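Metallocarboxypeptidase (Trypanosoma cruzi, PDB 3DWC) probably removes single amino acids from the C-terminus of peptides with broad specificity, sparing proline, as a metal-dependent carboxypeptidase of the M32 family. Local coordinates at residues Thr14-Tyr19 and His54-Ala59; Glu8-Phe13 and Arg85-Ala90; Leu23-Trp28 and Cys240-Glu245. All blocks are in the same frame, centred on the assembly; numbering follows the deposited sequence.

Contact 1 of 3, residues Thr14-Tyr19 and His54-Ala59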
ATOM      1  N   THR B  14       6.250  -0.422  20.840  1.00 28.19           N
ATOM      2  CA  THR B  14       4.983  -0.622  20.171  1.00 28.29           C
ATOM      3  C   THR B  14       4.672   0.562  19.259  1.00 29.56           C
ATOM      4  O   THR B  14       4.216   0.351  18.151  1.00 30.35           O
ATOM      5  CB  THR B  14       3.857  -0.876  21.188  1.00 29.23           C
ATOM      6  OG1 THR B  14       4.129  -2.136  21.860  1.00 26.72           O
ATOM      7  CG2 THR B  14       2.448  -0.930  20.504  1.00 27.66           C
ATOM      8  N   LYS B  15       4.949   1.786  19.704  1.00 28.66           N
ATOM      9  CA  LYS B  15       4.790   2.969  18.861  1.00 29.69           C
ATOM     10  C   LYS B  15       5.612   2.834  17.591  1.00 28.72           C
ATOM     11  O   LYS B  15       5.072   2.973  16.486  1.00 28.75           O
ATOM     12  CB  LYS B  15       5.175   4.225  19.656  1.00 30.07           C
ATOM     13  CG  LYS B  15       4.631   5.491  19.142  1.00 32.73           C
ATOM     14  CD  LYS B  15       4.448   6.542  20.230  1.00 33.79           C
ATOM     15  CE  LYS B  15       5.750   6.821  21.001  1.00 38.66           C
ATOM     16  NZ  LYS B  15       5.846   8.234  21.574  1.00 38.25           N
ATOM     17  N   LEU B  16       6.903   2.544  17.753  1.00 27.59           N
ATOM     18  CA  LEU B  16       7.828   2.335  16.630  1.00 27.63           C
ATOM     19  C   LEU B  16       7.382   1.243  15.668  1.00 26.91           C
ATOM     20  O   LEU B  16       7.470   1.418  14.460  1.00 27.18           O
ATOM     21  CB  LEU B  16       9.242   2.007  17.148  1.00 27.43           C
ATOM     22  CG  LEU B  16      10.006   3.152  17.828  1.00 27.60           C
ATOM     23  CD1 LEU B  16      11.281   2.616  18.495  1.00 26.34           C
ATOM     24  CD2 LEU B  16      10.297   4.398  16.831  1.00 24.64           C
ATOM     25  N   TYR B  17       6.888   0.130  16.208  1.00 26.29           N
ATOM     26  CA  TYR B  17       6.323  -0.987  15.427  1.00 26.70           C
ATOM     27  C   TYR B  17       5.174  -0.481  14.553  1.00 27.63           C
ATOM     28  O   TYR B  17       5.107  -0.792  13.358  1.00 27.19           O
ATOM     29  CB  TYR B  17       5.869  -2.105  16.372  1.00 27.22           C
ATOM     30  CG  TYR B  17       5.384  -3.369  15.718  1.00 26.30           C
ATOM     31  CD1 TYR B  17       6.266  -4.326  15.281  1.00 28.35           C
ATOM     32  CD2 TYR B  17       4.021  -3.604  15.536  1.00 27.14           C
ATOM     33  CE1 TYR B  17       5.807  -5.525  14.687  1.00 27.97           C
ATOM     34  CE2 TYR B  17       3.560  -4.759  14.915  1.00 28.41           C
ATOM     35  CZ  TYR B  17       4.453  -5.728  14.513  1.00 26.87           C
ATOM     36  OH  TYR B  17       4.000  -6.899  13.899  1.00 28.01           O
ATOM     37  N   ARG B  18       4.333   0.382  15.098  1.00 27.47           N
ATOM     38  CA  ARG B  18       3.220   0.909  14.325  1.00 28.30           C
ATOM     39  C   ARG B  18       3.664   1.782  13.206  1.00 29.29           C
ATOM     40  O   ARG B  18       3.102   1.729  12.104  1.00 30.04           O
ATOM     41  CB  ARG B  18       2.261   1.732  15.190  1.00 28.68           C
ATOM     42  CG  ARG B  18       1.542   0.996  16.298  1.00 29.07           C
ATOM     43  CD  ARG B  18       1.137  -0.411  15.927  1.00 31.61           C
ATOM     44  NE  ARG B  18       0.513  -1.079  17.090  1.00 28.30           N
ATOM     45  CZ  ARG B  18       0.112  -2.341  17.071  1.00 31.30           C
ATOM     46  NH1 ARG B  18       0.277  -3.065  15.984  1.00 28.55           N
ATOM     47  NH2 ARG B  18      -0.438  -2.893  18.156  1.00 31.90           N
ATOM     48  N   TYR B  19       4.664   2.612  13.471  1.00 29.28           N
ATOM     49  CA  TYR B  19       5.191   3.467  12.423  1.00 29.35           C
ATOM     50  C   TYR B  19       5.898   2.616  11.364  1.00 30.08           C
ATOM     51  O   TYR B  19       5.828   2.912  10.170  1.00 29.61           O
ATOM     52  CB  TYR B  19       6.162   4.476  12.998  1.00 30.82           C
ATOM     53  CG  TYR B  19       5.622   5.460  14.029  1.00 30.26           C
ATOM     54  CD1 TYR B  19       4.379   6.054  13.892  1.00 32.91           C
ATOM     55  CD2 TYR B  19       6.424   5.884  15.095  1.00 32.99           C
ATOM     56  CE1 TYR B  19       3.904   7.039  14.836  1.00 30.54           C
ATOM     57  CE2 TYR B  19       5.973   6.859  16.017  1.00 33.86           C
ATOM     58  CZ  TYR B  19       4.698   7.408  15.887  1.00 34.17           C
ATOM     59  OH  TYR B  19       4.231   8.353  16.815  1.00 36.11           O
ATOM     60  N   HIS B  54      13.384   7.825  13.841  1.00 32.55           N
ATOM     61  CA  HIS B  54      14.723   8.140  14.324  1.00 33.05           C
ATOM     62  C   HIS B  54      14.759   9.050  15.564  1.00 34.07           C
ATOM     63  O   HIS B  54      15.530   8.782  16.502  1.00 35.34           O
ATOM     64  CB  HIS B  54      15.537   8.791  13.222  1.00 32.86           C
ATOM     65  CG  HIS B  54      16.904   9.206  13.661  1.00 33.64           C
ATOM     66  ND1 HIS B  54      17.929   8.303  13.845  1.00 33.11           N
ATOM     67  CD2 HIS B  54      17.417  10.425  13.947  1.00 33.50           C
ATOM     68  CE1 HIS B  54      19.022   8.954  14.203  1.00 33.71           C
ATOM     69  NE2 HIS B  54      18.735  10.241  14.281  1.00 34.12           N
ATOM     70  N   ASP B  55      13.968  10.128  15.553  1.00 34.52           N
ATOM     71  CA  ASP B  55      13.853  11.040  16.686  1.00 34.47           C
ATOM     72  C   ASP B  55      13.251  10.360  17.913  1.00 34.99           C
ATOM     73  O   ASP B  55      13.648  10.643  19.036  1.00 35.20           O
ATOM     74  CB  ASP B  55      12.972  12.238  16.330  1.00 35.27           C
ATOM     75  CG  ASP B  55      13.601  13.150  15.309  1.00 35.78           C
ATOM     76  OD1 ASP B  55      14.803  13.011  15.015  1.00 40.12           O
ATOM     77  OD2 ASP B  55      12.884  14.005  14.776  1.00 38.30           O
ATOM     78  N   THR B  56      12.298   9.461  17.688  1.00 34.54           N
ATOM     79  CA  THR B  56      11.664   8.714  18.756  1.00 34.57           C
ATOM     80  C   THR B  56      12.652   7.802  19.485  1.00 34.70           C
ATOM     81  O   THR B  56      12.746   7.869  20.713  1.00 34.74           O
ATOM     82  CB  THR B  56      10.480   7.896  18.205  1.00 34.52           C
ATOM     83  OG1 THR B  56       9.560   8.800  17.592  1.00 34.05           O
ATOM     84  CG2 THR B  56       9.753   7.141  19.316  1.00 34.27           C
ATOM     85  N   ILE B  57      13.407   6.986  18.743  1.00 34.41           N
ATOM     86  CA  ILE B  57      14.364   6.040  19.368  1.00 34.00           C
ATOM     87  C   ILE B  57      15.625   6.718  19.900  1.00 34.32           C
ATOM     88  O   ILE B  57      16.275   6.174  20.792  1.00 34.50           O
ATOM     89  CB  ILE B  57      14.763   4.850  18.422  1.00 34.20           C
ATOM     90  CG1 ILE B  57      15.203   3.604  19.259  1.00 34.29           C
ATOM     91  CG2 ILE B  57      15.819   5.278  17.434  1.00 33.85           C
ATOM     92  CD1 ILE B  57      15.565   2.335  18.447  1.00 32.37           C
ATOM     93  N   THR B  58      15.963   7.903  19.374  1.00 34.30           N
ATOM     94  CA  THR B  58      17.169   8.614  19.778  1.00 34.03           C
ATOM     95  C   THR B  58      16.924   9.736  20.779  1.00 33.83           C
ATOM     96  O   THR B  58      17.853  10.446  21.123  1.00 33.57           O
ATOM     97  CB  THR B  58      17.949   9.214  18.587  1.00 33.98           C
ATOM     98  OG1 THR B  58      17.153  10.213  17.940  1.00 36.37           O
ATOM     99  CG2 THR B  58      18.390   8.128  17.609  1.00 34.28           C
ATOM    100  N   ALA B  59      15.707   9.899  21.278  1.00 34.04           N
ATOM    101  CA  ALA B  59      15.486  10.925  22.294  1.00 34.57           C
ATOM    102  C   ALA B  59      16.302  10.576  23.550  1.00 34.66           C
ATOM    103  O   ALA B  59      16.519   9.396  23.857  1.00 34.02           O
ATOM    104  CB  ALA B  59      13.995  11.070  22.613  1.00 34.44           C
TER
HETATM  105  O   HOH W   1       6.693   9.339  19.384  1.00 35.12           O
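In the N-terminal helical part of this M32 carboxypeptidase, the long helix 3-32 packs against the C-terminal end of helix 39-57, and between residues 14-19 and 54-59 the backbones come nearest at Leu16 and Thr56. The side chains of this pair point at each other tip to tip. Leu16 has its CG anti to the carbonyl carbon (chi1 -70°), which sends its fork across the gap, and each methyl takes a different neighbour. CD2 lies 3.7 Å from CG2 of Thr56, while the leucine crosses Ile57 at about a right angle, CD1 resting 4.1 Å from Ile57 CG1.

Thr56 divides its two branches between different tasks. Its CG2, anti to the backbone N, faces the leucine, and its OG1 hydrogen-bonds back to the carbonyl of His52 one turn earlier. At the margin, Lys15 brings its aliphatic CE within 4.4 Å of Thr56 CG2, and Glu48 of the second subunit packs on this lysine. Thr58, just past the helix end, turns both its N and OG1 back to the His54 carbonyl. A water links the two helices: it accepts a 2.6 Å hydrogen bond from Lys15 NZ and donates a weak one, 3.4 Å long, to Thr56 OG1.

Contact 2 of 3, residues Glu8-Phe13 and Arg85-Ala90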
ATOM      1  N   GLU B   8       7.527   1.128  30.137  1.00 36.70           N
ATOM      2  CA  GLU B   8       7.536   2.364  29.371  1.00 36.53           C
ATOM      3  C   GLU B   8       8.288   2.167  28.057  1.00 35.56           C
ATOM      4  O   GLU B   8       7.833   2.617  27.031  1.00 35.37           O
ATOM      5  CB  GLU B   8       8.144   3.501  30.183  1.00 37.51           C
ATOM      6  CG  GLU B   8       8.341   4.804  29.396  1.00 39.97           C
ATOM      7  CD  GLU B   8       7.036   5.500  29.051  1.00 47.48           C
ATOM      8  OE1 GLU B   8       6.971   6.129  27.954  1.00 52.42           O
ATOM      9  OE2 GLU B   8       6.084   5.406  29.871  1.00 51.04           O
ATOM     10  N   LEU B   9       9.426   1.476  28.092  1.00 35.28           N
ATOM     11  CA  LEU B   9      10.103   1.084  26.868  1.00 34.45           C
ATOM     12  C   LEU B   9       9.214   0.236  25.965  1.00 34.44           C
ATOM     13  O   LEU B   9       9.215   0.405  24.756  1.00 34.34           O
ATOM     14  CB  LEU B   9      11.424   0.376  27.147  1.00 33.67           C
ATOM     15  CG  LEU B   9      12.567   1.322  27.563  1.00 33.47           C
ATOM     16  CD1 LEU B   9      13.575   0.605  28.450  1.00 30.04           C
ATOM     17  CD2 LEU B   9      13.269   1.950  26.370  1.00 28.58           C
ATOM     18  N   GLU B  10       8.474  -0.694  26.537  1.00 34.61           N
ATOM     19  CA  GLU B  10       7.638  -1.550  25.727  1.00 34.73           C
ATOM     20  C   GLU B  10       6.693  -0.700  24.908  1.00 34.48           C
ATOM     21  O   GLU B  10       6.501  -0.941  23.732  1.00 34.35           O
ATOM     22  CB  GLU B  10       6.847  -2.536  26.578  1.00 34.03           C
ATOM     23  CG  GLU B  10       7.637  -3.771  26.981  1.00 35.90           C
ATOM     24  CD  GLU B  10       6.738  -4.943  27.394  1.00 34.97           C
ATOM     25  OE1 GLU B  10       5.589  -4.688  27.783  1.00 37.16           O
ATOM     26  OE2 GLU B  10       7.174  -6.117  27.329  1.00 33.40           O
ATOM     27  N   ARG B  11       6.085   0.272  25.573  1.00 35.27           N
ATOM     28  CA  ARG B  11       5.147   1.233  24.972  1.00 35.46           C
ATOM     29  C   ARG B  11       5.765   2.047  23.829  1.00 34.14           C
ATOM     30  O   ARG B  11       5.136   2.274  22.790  1.00 33.69           O
ATOM     31  CB  ARG B  11       4.649   2.174  26.083  1.00 35.63           C
ATOM     32  CG  ARG B  11       3.502   3.094  25.672  1.00 38.55           C
ATOM     33  CD  ARG B  11       3.249   4.256  26.711  1.00 41.53           C
ATOM     34  NE  ARG B  11       4.267   5.310  26.582  1.00 47.39           N
ATOM     35  CZ  ARG B  11       4.354   6.158  25.544  1.00 49.94           C
ATOM     36  NH1 ARG B  11       3.474   6.117  24.534  1.00 49.08           N
ATOM     37  NH2 ARG B  11       5.328   7.068  25.512  1.00 51.36           N
ATOM     38  N   VAL B  12       6.988   2.514  24.040  1.00 33.37           N
ATOM     39  CA  VAL B  12       7.727   3.201  23.000  1.00 32.77           C
ATOM     40  C   VAL B  12       7.954   2.267  21.835  1.00 32.23           C
ATOM     41  O   VAL B  12       7.761   2.655  20.702  1.00 32.97           O
ATOM     42  CB  VAL B  12       9.082   3.708  23.497  1.00 33.03           C
ATOM     43  CG1 VAL B  12       9.913   4.256  22.351  1.00 33.59           C
ATOM     44  CG2 VAL B  12       8.873   4.776  24.577  1.00 31.73           C
ATOM     45  N   PHE B  13       8.307   1.011  22.100  1.00 31.36           N
ATOM     46  CA  PHE B  13       8.640   0.100  20.998  1.00 30.52           C
ATOM     47  C   PHE B  13       7.405  -0.349  20.186  1.00 29.27           C
ATOM     48  O   PHE B  13       7.506  -0.591  18.994  1.00 28.46           O
ATOM     49  CB  PHE B  13       9.508  -1.061  21.503  1.00 30.39           C
ATOM     50  CG  PHE B  13      10.959  -0.726  21.508  1.00 31.65           C
ATOM     51  CD1 PHE B  13      11.528  -0.052  22.572  1.00 31.38           C
ATOM     52  CD2 PHE B  13      11.749  -1.002  20.398  1.00 32.74           C
ATOM     53  CE1 PHE B  13      12.871   0.284  22.575  1.00 31.28           C
ATOM     54  CE2 PHE B  13      13.094  -0.641  20.386  1.00 32.13           C
ATOM     55  CZ  PHE B  13      13.651   0.016  21.497  1.00 31.62           C
ATOM     56  N   ARG B  85      17.348  -6.690  26.266  1.00 32.32           N
ATOM     57  CA  ARG B  85      18.566  -6.866  25.441  1.00 32.57           C
ATOM     58  C   ARG B  85      18.343  -6.439  23.978  1.00 31.84           C
ATOM     59  O   ARG B  85      19.175  -5.763  23.385  1.00 30.78           O
ATOM     60  CB  ARG B  85      19.025  -8.330  25.466  1.00 32.77           C
ATOM     61  CG  ARG B  85      20.371  -8.595  24.801  1.00 34.02           C
ATOM     62  CD  ARG B  85      20.642 -10.098  24.697  1.00 37.15           C
ATOM     63  NE  ARG B  85      19.626 -10.755  23.877  1.00 40.70           N
ATOM     64  CZ  ARG B  85      19.136 -11.978  24.076  1.00 40.91           C
ATOM     65  NH1 ARG B  85      19.540 -12.727  25.081  1.00 42.42           N
ATOM     66  NH2 ARG B  85      18.212 -12.442  23.250  1.00 40.60           N
ATOM     67  N   GLU B  86      17.217  -6.849  23.398  1.00 32.05           N
ATOM     68  CA  GLU B  86      16.964  -6.533  22.008  1.00 31.78           C
ATOM     69  C   GLU B  86      16.644  -5.047  21.836  1.00 31.78           C
ATOM     70  O   GLU B  86      17.003  -4.461  20.820  1.00 31.69           O
ATOM     71  CB  GLU B  86      15.905  -7.450  21.429  1.00 31.07           C
ATOM     72  CG  GLU B  86      16.324  -8.884  21.436  1.00 32.89           C
ATOM     73  CD  GLU B  86      17.675  -9.139  20.758  1.00 34.70           C
ATOM     74  OE1 GLU B  86      17.916  -8.576  19.681  1.00 33.51           O
ATOM     75  OE2 GLU B  86      18.469  -9.935  21.297  1.00 35.42           O
ATOM     76  N   MET B  87      16.005  -4.436  22.839  1.00 31.48           N
ATOM     77  CA  MET B  87      15.768  -2.995  22.837  1.00 31.36           C
ATOM     78  C   MET B  87      17.062  -2.193  22.814  1.00 31.76           C
ATOM     79  O   MET B  87      17.181  -1.246  22.062  1.00 31.01           O
ATOM     80  CB  MET B  87      14.982  -2.571  24.094  1.00 31.38           C
ATOM     81  CG  MET B  87      13.536  -2.996  24.131  1.00 29.88           C
ATOM     82  SD  MET B  87      12.801  -2.649  25.731  1.00 30.88           S
ATOM     83  CE  MET B  87      11.042  -2.807  25.303  1.00 30.99           C
ATOM     84  N   ARG B  88      18.004  -2.525  23.702  1.00 33.03           N
ATOM     85  CA  ARG B  88      19.321  -1.872  23.699  1.00 33.21           C
ATOM     86  C   ARG B  88      20.007  -1.993  22.357  1.00 33.81           C
ATOM     87  O   ARG B  88      20.579  -1.023  21.865  1.00 33.46           O
ATOM     88  CB  ARG B  88      20.253  -2.456  24.764  1.00 33.25           C
ATOM     89  CG  ARG B  88      21.686  -1.970  24.634  1.00 33.62           C
ATOM     90  CD  ARG B  88      22.549  -2.349  25.830  1.00 34.49           C
ATOM     91  NE  ARG B  88      22.356  -1.424  26.942  1.00 36.24           N
ATOM     92  CZ  ARG B  88      23.035  -0.294  27.090  1.00 37.38           C
ATOM     93  NH1 ARG B  88      22.798   0.466  28.147  1.00 38.38           N
ATOM     94  NH2 ARG B  88      23.942   0.087  26.188  1.00 37.93           N
ATOM     95  N   ARG B  89      19.965  -3.194  21.778  1.00 34.06           N
ATOM     96  CA  ARG B  89      20.537  -3.424  20.463  1.00 34.42           C
ATOM     97  C   ARG B  89      19.933  -2.508  19.376  1.00 34.32           C
ATOM     98  O   ARG B  89      20.684  -1.903  18.615  1.00 32.69           O
ATOM     99  CB  ARG B  89      20.357  -4.886  20.058  1.00 34.94           C
ATOM    100  CG  ARG B  89      20.773  -5.137  18.639  1.00 36.03           C
ATOM    101  CD  ARG B  89      20.687  -6.603  18.242  1.00 37.24           C
ATOM    102  NE  ARG B  89      20.863  -6.722  16.781  1.00 41.46           N
ATOM    103  CZ  ARG B  89      22.034  -6.561  16.136  1.00 41.46           C
ATOM    104  NH1 ARG B  89      23.166  -6.257  16.787  1.00 43.50           N
ATOM    105  NH2 ARG B  89      22.066  -6.679  14.829  1.00 42.28           N
ATOM    106  N   ALA B  90      18.596  -2.448  19.284  1.00 34.16           N
ATOM    107  CA  ALA B  90      17.937  -1.545  18.322  1.00 34.68           C
ATOM    108  C   ALA B  90      18.320  -0.097  18.612  1.00 34.75           C
ATOM    109  O   ALA B  90      18.554   0.649  17.696  1.00 34.76           O
ATOM    110  CB  ALA B  90      16.409  -1.689  18.347  1.00 34.01           C
TER
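Met87 reaches from helix 78-95 along the face of the Phe13 ring, forming a Met-aromatic contact where helix 3-32 crosses helix 78-95. The two short helical segments run at 53° to each other with their axes 11.5 Å apart, a wide spacing that is bridged by these two large side chains. Met87 has CG anti to the carbonyl carbon and is extended beyond CG, so that the chain passes obliquely over the ring with successive atoms in different surroundings. CG sits over the face, 3.9 Å from the centroid of the Phe13 ring and only 20° off its normal, in CH-pi geometry. The sulfur has slid past the rim: SD is 4.8 Å from the same centroid and oblique to the ring, and it touches Leu9 instead, 3.6 Å from CB. The terminal methyl then ends on the backbone of helix 3-32, with CE 3.5 Å from Glu10 N.

Helix 60-71 adds Ile62, Leu65 and Ile66 around Leu9, and Gln286 from a loop touches both Phe13 and Met87. The Glu10 side chain crosses Met87 obliquely, its CG against the methyl, while its carboxylate has its strongest polar partner in Lys7, through a salt bridge. No hydrogen bond joins the two segments. A different side of Phe13 completes the contact: the CB methyl of Ala90, one turn after Met87, approaches the ring edge, 4.0 Å from Phe13 CE2.

Contact 3 of 3, residues Leu23-Trp28 and Cys240-Glu245; sequences LLLADW and CGNSKE
The amide oxygen of Asn242 lies against the backbone of helix 3-32, with OD1 3.2 Å from Leu25 CA. Leu25 N is nearly as close to OD1, but the angle is too poor for a hydrogen bond. The Leu25 and Asn242 side chains run alongside each other, pointing the same way, and the leucine methyl CD1 lies 3.7 Å from OD1. Leu24 meets the Asn242 carbonyl: its branch embraces the oxygen, CD1 being 3.6 Å and CD2 3.7 Å from Asn242 O, and CD1 also touches Ser243 OG.

The polar link is made by a water. It donates to Leu24 O at 2.8 Å and accepts from Asn242 N, also at 2.8 Å, so it joins the helix to the corner without any direct hydrogen bond between the segments. At this corner Asn242 has a positive phi of 62°, and the chain turns away from the edge strand 240-241 of the small mixed sheet. The sheet holds the corner from behind: Gly241 pairs through its backbone with Arg248 on strand 246-251, and Asn242 ND2 hydrogen-bonds to Asp246 O, which fixes the amide with OD1 toward the helix.

Arg248 also makes a cation-pi contact with Trp28 and packs on Leu25. Cys240, at the start of the segment, touches His271, a cobalt ligand, and Glu268, the predicted proton donor/acceptor of the HExxH helix 259-276. On the helix side, Arg42 of the second subunit packs on Leu25.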
ATOM      1  N   LEU B  23       5.824   2.183   6.970  1.00 28.72           N
ATOM      2  CA  LEU B  23       7.010   2.165   6.125  1.00 29.70           C
ATOM      3  C   LEU B  23       7.115   0.896   5.282  1.00 28.80           C
ATOM      4  O   LEU B  23       7.418   0.939   4.106  1.00 28.46           O
ATOM      5  CB  LEU B  23       8.272   2.246   7.000  1.00 30.49           C
ATOM      6  CG  LEU B  23       8.759   3.625   7.407  1.00 35.04           C
ATOM      7  CD1 LEU B  23      10.134   3.486   8.079  1.00 37.81           C
ATOM      8  CD2 LEU B  23       8.824   4.515   6.187  1.00 34.81           C
ATOM      9  N   LEU B  24       6.857  -0.228   5.908  1.00 28.87           N
ATOM     10  CA  LEU B  24       6.928  -1.517   5.218  1.00 28.28           C
ATOM     11  C   LEU B  24       5.860  -1.619   4.099  1.00 27.97           C
ATOM     12  O   LEU B  24       6.092  -2.136   2.995  1.00 27.29           O
ATOM     13  CB  LEU B  24       6.755  -2.606   6.271  1.00 27.95           C
ATOM     14  CG  LEU B  24       7.936  -2.824   7.227  1.00 27.70           C
ATOM     15  CD1 LEU B  24       7.542  -3.617   8.476  1.00 29.72           C
ATOM     16  CD2 LEU B  24       9.060  -3.555   6.489  1.00 27.32           C
ATOM     17  N   LEU B  25       4.678  -1.096   4.381  1.00 28.88           N
ATOM     18  CA  LEU B  25       3.582  -1.061   3.384  1.00 28.18           C
ATOM     19  C   LEU B  25       3.987  -0.186   2.265  1.00 27.93           C
ATOM     20  O   LEU B  25       3.888  -0.576   1.098  1.00 28.73           O
ATOM     21  CB  LEU B  25       2.299  -0.502   3.981  1.00 27.82           C
ATOM     22  CG  LEU B  25       1.066  -0.553   3.043  1.00 30.01           C
ATOM     23  CD1 LEU B  25       0.719  -2.054   2.724  1.00 28.26           C
ATOM     24  CD2 LEU B  25      -0.151   0.171   3.694  1.00 25.88           C
ATOM     25  N   ALA B  26       4.444   1.012   2.615  1.00 27.14           N
ATOM     26  CA  ALA B  26       4.894   2.007   1.615  1.00 28.01           C
ATOM     27  C   ALA B  26       6.004   1.441   0.734  1.00 28.01           C
ATOM     28  O   ALA B  26       6.038   1.693  -0.460  1.00 29.28           O
ATOM     29  CB  ALA B  26       5.372   3.296   2.317  1.00 25.62           C
ATOM     30  N   ASP B  27       6.888   0.642   1.320  1.00 28.71           N
ATOM     31  CA  ASP B  27       8.009   0.067   0.557  1.00 28.30           C
ATOM     32  C   ASP B  27       7.482  -1.043  -0.339  1.00 28.78           C
ATOM     33  O   ASP B  27       7.778  -1.075  -1.502  1.00 28.97           O
ATOM     34  CB  ASP B  27       9.118  -0.418   1.477  1.00 28.83           C
ATOM     35  CG  ASP B  27      10.350  -0.861   0.707  1.00 31.69           C
ATOM     36  OD1 ASP B  27      10.934  -0.025  -0.029  1.00 39.83           O
ATOM     37  OD2 ASP B  27      10.673  -2.037   0.763  1.00 36.66           O
ATOM     38  N   TRP B  28       6.654  -1.931   0.205  1.00 28.09           N
ATOM     39  CA  TRP B  28       6.034  -2.973  -0.601  1.00 28.53           C
ATOM     40  C   TRP B  28       5.309  -2.401  -1.824  1.00 28.66           C
ATOM     41  O   TRP B  28       5.520  -2.852  -2.972  1.00 30.42           O
ATOM     42  CB  TRP B  28       5.102  -3.877   0.278  1.00 29.48           C
ATOM     43  CG  TRP B  28       4.311  -4.838  -0.546  1.00 28.96           C
ATOM     44  CD1 TRP B  28       4.693  -6.072  -0.941  1.00 30.60           C
ATOM     45  CD2 TRP B  28       3.010  -4.607  -1.126  1.00 30.11           C
ATOM     46  NE1 TRP B  28       3.723  -6.635  -1.758  1.00 32.35           N
ATOM     47  CE2 TRP B  28       2.689  -5.739  -1.900  1.00 31.49           C
ATOM     48  CE3 TRP B  28       2.142  -3.511  -1.149  1.00 32.27           C
ATOM     49  CZ2 TRP B  28       1.480  -5.852  -2.610  1.00 32.24           C
ATOM     50  CZ3 TRP B  28       0.942  -3.611  -1.891  1.00 32.25           C
ATOM     51  CH2 TRP B  28       0.630  -4.777  -2.613  1.00 30.94           C
ATOM     52  N   CYS B 240      10.437 -10.747  -0.137  1.00 40.23           N
ATOM     53  CA  CYS B 240       9.454 -11.070   0.892  1.00 39.61           C
ATOM     54  C   CYS B 240       9.375  -9.818   1.754  1.00 38.18           C
ATOM     55  O   CYS B 240      10.370  -9.408   2.386  1.00 38.47           O
ATOM     56  CB  CYS B 240       9.973 -12.242   1.747  1.00 38.64           C
ATOM     57  SG  CYS B 240       8.958 -12.700   3.178  1.00 41.63           S
ATOM     58  N   GLY B 241       8.218  -9.192   1.799  1.00 36.79           N
ATOM     59  CA  GLY B 241       8.131  -7.957   2.564  1.00 36.28           C
ATOM     60  C   GLY B 241       6.838  -7.712   3.302  1.00 34.83           C
ATOM     61  O   GLY B 241       6.136  -8.643   3.650  1.00 33.77           O
ATOM     62  N   ASN B 242       6.569  -6.421   3.541  1.00 33.59           N
ATOM     63  CA  ASN B 242       5.514  -5.988   4.401  1.00 33.03           C
ATOM     64  C   ASN B 242       5.693  -6.459   5.845  1.00 33.16           C
ATOM     65  O   ASN B 242       6.804  -6.468   6.327  1.00 33.92           O
ATOM     66  CB  ASN B 242       4.152  -6.362   3.829  1.00 33.04           C
ATOM     67  CG  ASN B 242       3.105  -5.353   4.184  1.00 32.27           C
ATOM     68  OD1 ASN B 242       3.396  -4.167   4.282  1.00 29.35           O
ATOM     69  ND2 ASN B 242       1.885  -5.807   4.386  1.00 29.27           N
ATOM     70  N   SER B 243       4.612  -6.833   6.537  1.00 32.74           N
ATOM     71  CA  SER B 243       4.621  -7.029   7.970  1.00 32.19           C
ATOM     72  C   SER B 243       4.260  -8.469   8.358  1.00 32.28           C
ATOM     73  O   SER B 243       3.699  -9.235   7.557  1.00 33.44           O
ATOM     74  CB  SER B 243       3.607  -6.067   8.584  1.00 32.63           C
ATOM     75  OG  SER B 243       4.043  -4.719   8.477  1.00 33.70           O
ATOM     76  N   LYS B 244       4.601  -8.850   9.575  1.00 31.96           N
ATOM     77  CA  LYS B 244       4.399 -10.246  10.048  1.00 33.05           C
ATOM     78  C   LYS B 244       2.954 -10.754  10.016  1.00 32.60           C
ATOM     79  O   LYS B 244       2.686 -11.952   9.794  1.00 33.30           O
ATOM     80  CB  LYS B 244       4.965 -10.409  11.455  1.00 32.83           C
ATOM     81  CG  LYS B 244       6.482 -10.249  11.500  1.00 34.82           C
ATOM     82  CD  LYS B 244       7.035 -10.747  12.840  1.00 35.73           C
ATOM     83  CE  LYS B 244       8.298 -10.000  13.275  1.00 39.50           C
ATOM     84  NZ  LYS B 244       9.411 -10.162  12.317  1.00 45.03           N
ATOM     85  N   GLU B 245       2.025  -9.849  10.273  1.00 32.88           N
ATOM     86  CA  GLU B 245       0.585 -10.135  10.162  1.00 32.79           C
ATOM     87  C   GLU B 245       0.058 -10.149   8.728  1.00 32.26           C
ATOM     88  O   GLU B 245      -1.107 -10.486   8.494  1.00 32.86           O
ATOM     89  CB  GLU B 245      -0.233  -9.104  10.983  1.00 33.28           C
ATOM     90  CG  GLU B 245       0.273  -8.896  12.398  1.00 31.89           C
ATOM     91  CD  GLU B 245       1.310  -7.808  12.546  1.00 33.81           C
ATOM     92  OE1 GLU B 245       1.564  -7.461  13.722  1.00 32.94           O
ATOM     93  OE2 GLU B 245       1.879  -7.304  11.525  1.00 29.82           O
TER
HETATM   94  O   HOH W   2       8.038  -4.179   2.760  1.00 16.49           O

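All three contacts use helix 3-32, at successive levels along its length. Contacts 1 and 2 are about 10 Å apart between centres and touch, through Ile57 against Ala90 and Phe13, and so join helices 39-57 and 78-95 to adjoining turns of helix 3-32. Contact 2 is buried and apolar, built on sulfur and ring; contact 1 is partly buried and mixes methyl packing with a water. Contact 3 is also largely buried but pairs a helix with a strand corner nearer the metal, and its chemistry is that of backbone, amide and water. Tyr17 OH and Glu245 OE1, 2.5 Å apart in a probable hydrogen bond, tie it to contact 1. Contacts 1 and 3 both touch the second subunit.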